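Long-range contact in 2-aminomuconate 6-semialdehyde dehydrogenase (Burkholderia cenocepacia, PDB 4U3W), which probably oxidises the aldehyde group of 2-aminomuconate 6-semialdehyde to a carboxylate with NAD+, as a member of the aldehyde dehydrogenase family: residues A[25-39]-A[51-64]. Sequence-based numbering, arbitrary orientation.
Sequences RHYINGEFVASGTTF and ADVCEADAALVDSA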
loop_
_atom_site.group_PDB
_atom_site.type_symbol
_atom_site.label_atom_id
_atom_site.label_comp_id
_atom_site.label_asym_id
_atom_site.label_seq_id
_atom_site.Cartn_x
_atom_site.Cartn_y
_atom_site.Cartn_z
ATOM N N ARG A 25 -29.978 -30.813 -11.535
ATOM C CA ARG A 25 -29.998 -30.058 -12.784
ATOM C C ARG A 25 -28.933 -28.954 -12.819
ATOM O O ARG A 25 -28.402 -28.537 -11.753
ATOM C CB ARG A 25 -31.405 -29.458 -12.982
ATOM C CG ARG A 25 -32.541 -30.510 -13.195
ATOM C CD ARG A 25 -33.909 -29.791 -13.246
ATOM N NE ARG A 25 -35.031 -30.725 -13.408
ATOM C CZ ARG A 25 -35.606 -31.380 -12.405
ATOM N NH1 ARG A 25 -35.171 -31.180 -11.148
ATOM N NH2 ARG A 25 -36.638 -32.205 -12.652
ATOM N N HIS A 26 -28.577 -28.541 -14.041
ATOM C CA HIS A 26 -27.770 -27.369 -14.288
ATOM C C HIS A 26 -28.572 -26.135 -13.892
ATOM O O HIS A 26 -29.804 -26.189 -13.804
ATOM C CB HIS A 26 -27.350 -27.248 -15.783
ATOM C CG HIS A 26 -26.919 -28.549 -16.374
ATOM N ND1 HIS A 26 -25.764 -29.194 -15.992
ATOM C CD2 HIS A 26 -27.534 -29.349 -17.301
ATOM C CE1 HIS A 26 -25.691 -30.362 -16.636
ATOM N NE2 HIS A 26 -26.733 -30.457 -17.465
ATOM N N TYR A 27 -27.883 -25.020 -13.700
ATOM C CA TYR A 27 -28.570 -23.746 -13.448
ATOM C C TYR A 27 -28.035 -22.753 -14.447
ATOM O O TYR A 27 -26.877 -22.354 -14.369
ATOM C CB TYR A 27 -28.360 -23.249 -12.009
ATOM C CG TYR A 27 -29.126 -21.955 -11.704
ATOM C CD1 TYR A 27 -30.499 -21.979 -11.495
ATOM C CD2 TYR A 27 -28.468 -20.729 -11.597
ATOM C CE1 TYR A 27 -31.228 -20.785 -11.213
ATOM C CE2 TYR A 27 -29.202 -19.481 -11.334
ATOM C CZ TYR A 27 -30.584 -19.558 -11.142
ATOM O OH TYR A 27 -31.348 -18.450 -10.863
ATOM N N ILE A 28 -28.859 -22.390 -15.442
ATOM C CA ILE A 28 -28.349 -21.557 -16.528
ATOM C C ILE A 28 -29.296 -20.404 -16.849
ATOM O O ILE A 28 -30.493 -20.631 -17.067
ATOM C CB ILE A 28 -28.101 -22.446 -17.791
ATOM C CG1 ILE A 28 -27.035 -23.532 -17.492
ATOM C CG2 ILE A 28 -27.726 -21.619 -19.004
ATOM C CD1 ILE A 28 -26.866 -24.558 -18.696
ATOM N N ASN A 29 -28.779 -19.179 -16.851
ATOM C CA ASN A 29 -29.597 -18.008 -17.175
ATOM C C ASN A 29 -30.862 -17.922 -16.300
ATOM O O ASN A 29 -31.976 -17.734 -16.809
ATOM C CB ASN A 29 -29.982 -17.996 -18.690
ATOM C CG ASN A 29 -30.263 -16.588 -19.198
ATOM O OD1 ASN A 29 -29.792 -15.600 -18.609
ATOM N ND2 ASN A 29 -30.970 -16.482 -20.327
ATOM N N GLY A 30 -30.701 -18.141 -15.002
ATOM C CA GLY A 30 -31.793 -17.935 -14.072
ATOM C C GLY A 30 -32.794 -19.064 -13.949
ATOM O O GLY A 30 -33.795 -18.915 -13.270
ATOM N N GLU A 31 -32.517 -20.223 -14.527
ATOM C CA GLU A 31 -33.402 -21.380 -14.298
ATOM C C GLU A 31 -32.667 -22.724 -14.248
ATOM O O GLU A 31 -31.610 -22.885 -14.848
ATOM C CB GLU A 31 -34.477 -21.460 -15.408
ATOM C CG GLU A 31 -33.902 -21.570 -16.789
ATOM C CD GLU A 31 -34.960 -21.835 -17.928
ATOM O OE1 GLU A 31 -36.156 -22.121 -17.660
ATOM O OE2 GLU A 31 -34.572 -21.765 -19.110
ATOM N N PHE A 32 -33.247 -23.692 -13.535
ATOM C CA PHE A 32 -32.759 -25.050 -13.557
ATOM C C PHE A 32 -33.213 -25.727 -14.833
ATOM O O PHE A 32 -34.359 -25.512 -15.283
ATOM C CB PHE A 32 -33.241 -25.808 -12.331
ATOM C CG PHE A 32 -32.546 -25.336 -11.040
ATOM C CD1 PHE A 32 -31.307 -25.850 -10.677
ATOM C CD2 PHE A 32 -33.128 -24.338 -10.260
ATOM C CE1 PHE A 32 -30.631 -25.385 -9.483
ATOM C CE2 PHE A 32 -32.486 -23.880 -9.106
ATOM C CZ PHE A 32 -31.246 -24.406 -8.702
ATOM N N VAL A 33 -32.294 -26.491 -15.435
ATOM C CA VAL A 33 -32.533 -27.133 -16.742
ATOM C C VAL A 33 -31.827 -28.482 -16.702
ATOM O O VAL A 33 -30.705 -28.563 -16.199
ATOM C CB VAL A 33 -32.038 -26.270 -17.967
ATOM C CG1 VAL A 33 -32.783 -24.932 -18.042
ATOM C CG2 VAL A 33 -30.524 -26.006 -17.928
ATOM N N ALA A 34 -32.495 -29.538 -17.172
ATOM C CA ALA A 34 -31.866 -30.852 -17.304
ATOM C C ALA A 34 -31.024 -30.915 -18.569
ATOM O O ALA A 34 -30.796 -29.899 -19.209
ATOM C CB ALA A 34 -32.953 -31.994 -17.310
ATOM N N SER A 35 -30.454 -32.076 -18.875
ATOM C CA SER A 35 -29.878 -32.260 -20.225
ATOM C C SER A 35 -30.214 -33.685 -20.667
ATOM O O SER A 35 -30.954 -34.366 -19.974
ATOM C CB SER A 35 -28.374 -31.967 -20.229
ATOM O OG SER A 35 -27.694 -32.758 -19.256
ATOM N N GLY A 36 -29.711 -34.128 -21.820
ATOM C CA GLY A 36 -30.185 -35.351 -22.458
ATOM C C GLY A 36 -29.530 -36.626 -21.976
ATOM O O GLY A 36 -29.857 -37.663 -22.484
ATOM N N THR A 37 -28.581 -36.559 -21.033
ATOM C CA THR A 37 -28.086 -37.817 -20.412
ATOM C C THR A 37 -27.798 -37.502 -18.922
ATOM O O THR A 37 -27.650 -36.297 -18.539
ATOM C CB THR A 37 -26.763 -38.376 -21.043
ATOM O OG1 THR A 37 -25.696 -37.466 -20.724
ATOM C CG2 THR A 37 -26.848 -38.528 -22.562
ATOM N N THR A 38 -27.747 -38.557 -18.094
ATOM C CA THR A 38 -27.472 -38.400 -16.656
ATOM C C THR A 38 -26.453 -39.455 -16.158
ATOM O O THR A 38 -26.180 -40.408 -16.866
ATOM C CB THR A 38 -28.742 -38.550 -15.814
ATOM O OG1 THR A 38 -29.207 -39.908 -15.895
ATOM C CG2 THR A 38 -29.868 -37.606 -16.335
ATOM N N PHE A 39 -25.901 -39.272 -14.956
ATOM C CA PHE A 39 -24.991 -40.280 -14.368
ATOM C C PHE A 39 -25.316 -40.371 -12.859
ATOM O O PHE A 39 -25.837 -39.421 -12.286
ATOM C CB PHE A 39 -23.509 -39.927 -14.599
ATOM C CG PHE A 39 -23.071 -38.618 -13.979
ATOM C CD1 PHE A 39 -22.527 -38.556 -12.684
ATOM C CD2 PHE A 39 -23.164 -37.441 -14.702
ATOM C CE1 PHE A 39 -22.120 -37.348 -12.147
ATOM C CE2 PHE A 39 -22.750 -36.246 -14.191
ATOM C CZ PHE A 39 -22.194 -36.180 -12.885
ATOM N N ALA A 51 -28.601 -39.843 -6.059
ATOM C CA ALA A 51 -29.266 -39.020 -7.073
ATOM C C ALA A 51 -28.796 -39.368 -8.453
ATOM O O ALA A 51 -27.767 -40.062 -8.626
ATOM C CB ALA A 51 -28.972 -37.500 -6.808
ATOM N N ASP A 52 -29.540 -38.887 -9.447
ATOM C CA ASP A 52 -29.025 -38.794 -10.817
ATOM C C ASP A 52 -28.613 -37.340 -11.103
ATOM O O ASP A 52 -29.285 -36.420 -10.679
ATOM C CB ASP A 52 -30.066 -39.228 -11.846
ATOM C CG ASP A 52 -30.507 -40.666 -11.657
ATOM O OD1 ASP A 52 -29.682 -41.572 -11.913
ATOM O OD2 ASP A 52 -31.660 -40.869 -11.221
ATOM N N VAL A 53 -27.538 -37.178 -11.866
ATOM C CA VAL A 53 -26.924 -35.878 -12.127
ATOM C C VAL A 53 -26.960 -35.672 -13.629
ATOM O O VAL A 53 -26.557 -36.570 -14.396
ATOM C CB VAL A 53 -25.457 -35.838 -11.643
ATOM C CG1 VAL A 53 -24.920 -34.415 -11.666
ATOM C CG2 VAL A 53 -25.314 -36.417 -10.188
ATOM N N CYS A 54 -27.439 -34.522 -14.077
ATOM C CA CYS A 54 -27.438 -34.255 -15.515
ATOM C C CYS A 54 -26.011 -34.032 -16.034
ATOM O O CYS A 54 -25.172 -33.415 -15.371
ATOM C CB CYS A 54 -28.311 -33.018 -15.817
ATOM S SG CYS A 54 -30.035 -33.340 -15.441
ATOM N N GLU A 55 -25.748 -34.429 -17.263
ATOM C CA GLU A 55 -24.410 -34.249 -17.848
ATOM C C GLU A 55 -24.395 -33.196 -18.957
ATOM O O GLU A 55 -25.044 -33.404 -20.026
ATOM C CB GLU A 55 -23.944 -35.586 -18.426
ATOM C CG GLU A 55 -22.624 -35.536 -19.186
ATOM C CD GLU A 55 -21.403 -35.551 -18.226
ATOM O OE1 GLU A 55 -21.403 -36.284 -17.208
ATOM O OE2 GLU A 55 -20.476 -34.776 -18.484
ATOM N N ALA A 56 -23.661 -32.099 -18.795
ATOM C CA ALA A 56 -23.717 -31.042 -19.850
ATOM C C ALA A 56 -22.831 -31.356 -21.084
ATOM O O ALA A 56 -21.623 -31.611 -20.945
ATOM C CB ALA A 56 -23.306 -29.686 -19.266
ATOM N N ASP A 57 -23.414 -31.364 -22.281
ATOM C CA ASP A 57 -22.597 -31.563 -23.474
ATOM C C ASP A 57 -22.061 -30.202 -23.940
ATOM O O ASP A 57 -22.398 -29.143 -23.367
ATOM C CB ASP A 57 -23.387 -32.267 -24.602
ATOM C CG ASP A 57 -24.555 -31.420 -25.170
ATOM O OD1 ASP A 57 -24.519 -30.186 -25.155
ATOM O OD2 ASP A 57 -25.526 -32.017 -25.673
ATOM N N ALA A 58 -21.249 -30.218 -24.993
ATOM C CA ALA A 58 -20.575 -28.998 -25.432
ATOM C C ALA A 58 -21.542 -27.863 -25.880
ATOM O O ALA A 58 -21.210 -26.674 -25.719
ATOM C CB ALA A 58 -19.597 -29.334 -26.567
ATOM N N ALA A 59 -22.696 -28.208 -26.454
ATOM C CA ALA A 59 -23.677 -27.170 -26.848
ATOM C C ALA A 59 -24.261 -26.495 -25.593
ATOM O O ALA A 59 -24.417 -25.256 -25.552
ATOM C CB ALA A 59 -24.792 -27.743 -27.714
ATOM N N LEU A 60 -24.546 -27.290 -24.563
ATOM C CA LEU A 60 -25.044 -26.697 -23.301
ATOM C C LEU A 60 -23.984 -25.849 -22.571
ATOM O O LEU A 60 -24.275 -24.737 -22.066
ATOM C CB LEU A 60 -25.585 -27.787 -22.388
ATOM C CG LEU A 60 -26.441 -27.198 -21.253
ATOM C CD1 LEU A 60 -27.538 -26.312 -21.898
ATOM C CD2 LEU A 60 -27.056 -28.286 -20.412
ATOM N N VAL A 61 -22.749 -26.328 -22.522
ATOM C CA VAL A 61 -21.698 -25.482 -22.003
ATOM C C VAL A 61 -21.625 -24.139 -22.753
ATOM O O VAL A 61 -21.545 -23.061 -22.128
ATOM C CB VAL A 61 -20.325 -26.209 -22.035
ATOM C CG1 VAL A 61 -19.173 -25.218 -21.724
ATOM C CG2 VAL A 61 -20.346 -27.424 -21.059
ATOM N N ASP A 62 -21.722 -24.170 -24.082
ATOM C CA ASP A 62 -21.648 -22.926 -24.838
ATOM C C ASP A 62 -22.831 -22.002 -24.491
ATOM O O ASP A 62 -22.673 -20.790 -24.420
ATOM C CB ASP A 62 -21.603 -23.222 -26.362
ATOM C CG ASP A 62 -21.881 -21.984 -27.201
ATOM O OD1 ASP A 62 -21.016 -21.087 -27.240
ATOM O OD2 ASP A 62 -22.966 -21.882 -27.834
ATOM N N SER A 63 -24.017 -22.585 -24.324
ATOM C CA SER A 63 -25.184 -21.828 -23.861
ATOM C C SER A 63 -24.906 -21.064 -22.545
ATOM O O SER A 63 -25.347 -19.958 -22.373
ATOM C CB SER A 63 -26.390 -22.749 -23.662
ATOM O OG SER A 63 -26.770 -23.308 -24.921
ATOM N N ALA A 64 -24.259 -21.729 -21.604
ATOM C CA ALA A 64 -24.008 -21.136 -20.293
ATOM C C ALA A 64 -23.044 -19.963 -20.451
ATOM O O ALA A 64 -23.218 -18.895 -19.837
ATOM C CB ALA A 64 -23.465 -22.195 -19.358
HETATM O O HOH W 1 -25.315 -35.037 -22.059
HETATM O O HOH W 2 -28.112 -41.646 -14.163
#
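Glu55 O is approached by two polar groups: Ser35 OG, in a weak hydrogen bond of 2.8 Å whose proton has another acceptor within reach, and a water that donates to it and also hydrogen-bonds with Thr37 OG1. Serine suits this loop because its short side chain lets OG come close to the backbone of Glu55, just past strand 51-54. The same hydroxyl forms a hydrogen bond with His26 NE2 in which either could be the donor. His26 ND1 is hydrogen-bonded to the backbone N of His226, so both ring nitrogens are engaged and the imidazole is fixed in rotation. Its CE1 corner lies 3.3 Å from Cys54 O, with Ala56 CB small enough to pack close by. Cys54 SG settles against Ala34 CB at 3.7 Å and accepts a weak hydrogen bond from Ser35 N.

Beyond this point the two segments pair in the antiparallel beta hairpin of strands 38-42 and 49-54, the latter also pairing in parallel with strand 23-28 in a mixed four-stranded sheet. Phe39 and Val53 make the hydrogen-bonded pair, with Phe39 N to Val53 O at 2.8 Å and the reciprocal bond equally short. Because chi1 of 61° sets Phe39 CG between its backbone N and carbonyl carbon, the ring swings over its branched partner, and Val53 CB makes a CH-pi contact 3.7 Å from the centroid. Glu55, bent at chi2 (80°), brings OE1 near the same ring; this oxygen is hydrogen-bonded to His228, whose own ring meets Phe39 edge-to-face. Beside Thr38, whose side chain shares a face with Cys54, a second water bridges Thr38 OG1 and Asp52 OD1, the latter also salt-bridged to Lys49.

Past Ala56, Asp57 N-caps helix 58-76 through OD1, which accepts from Leu60 N. Leu60 suits its place through its branched apolar end: CD2 rests on His26 CD2 at 3.3 Å, while CG meets Ile28 CD1 at 3.7 Å, and one turn on Ala64 CB touches that same methyl.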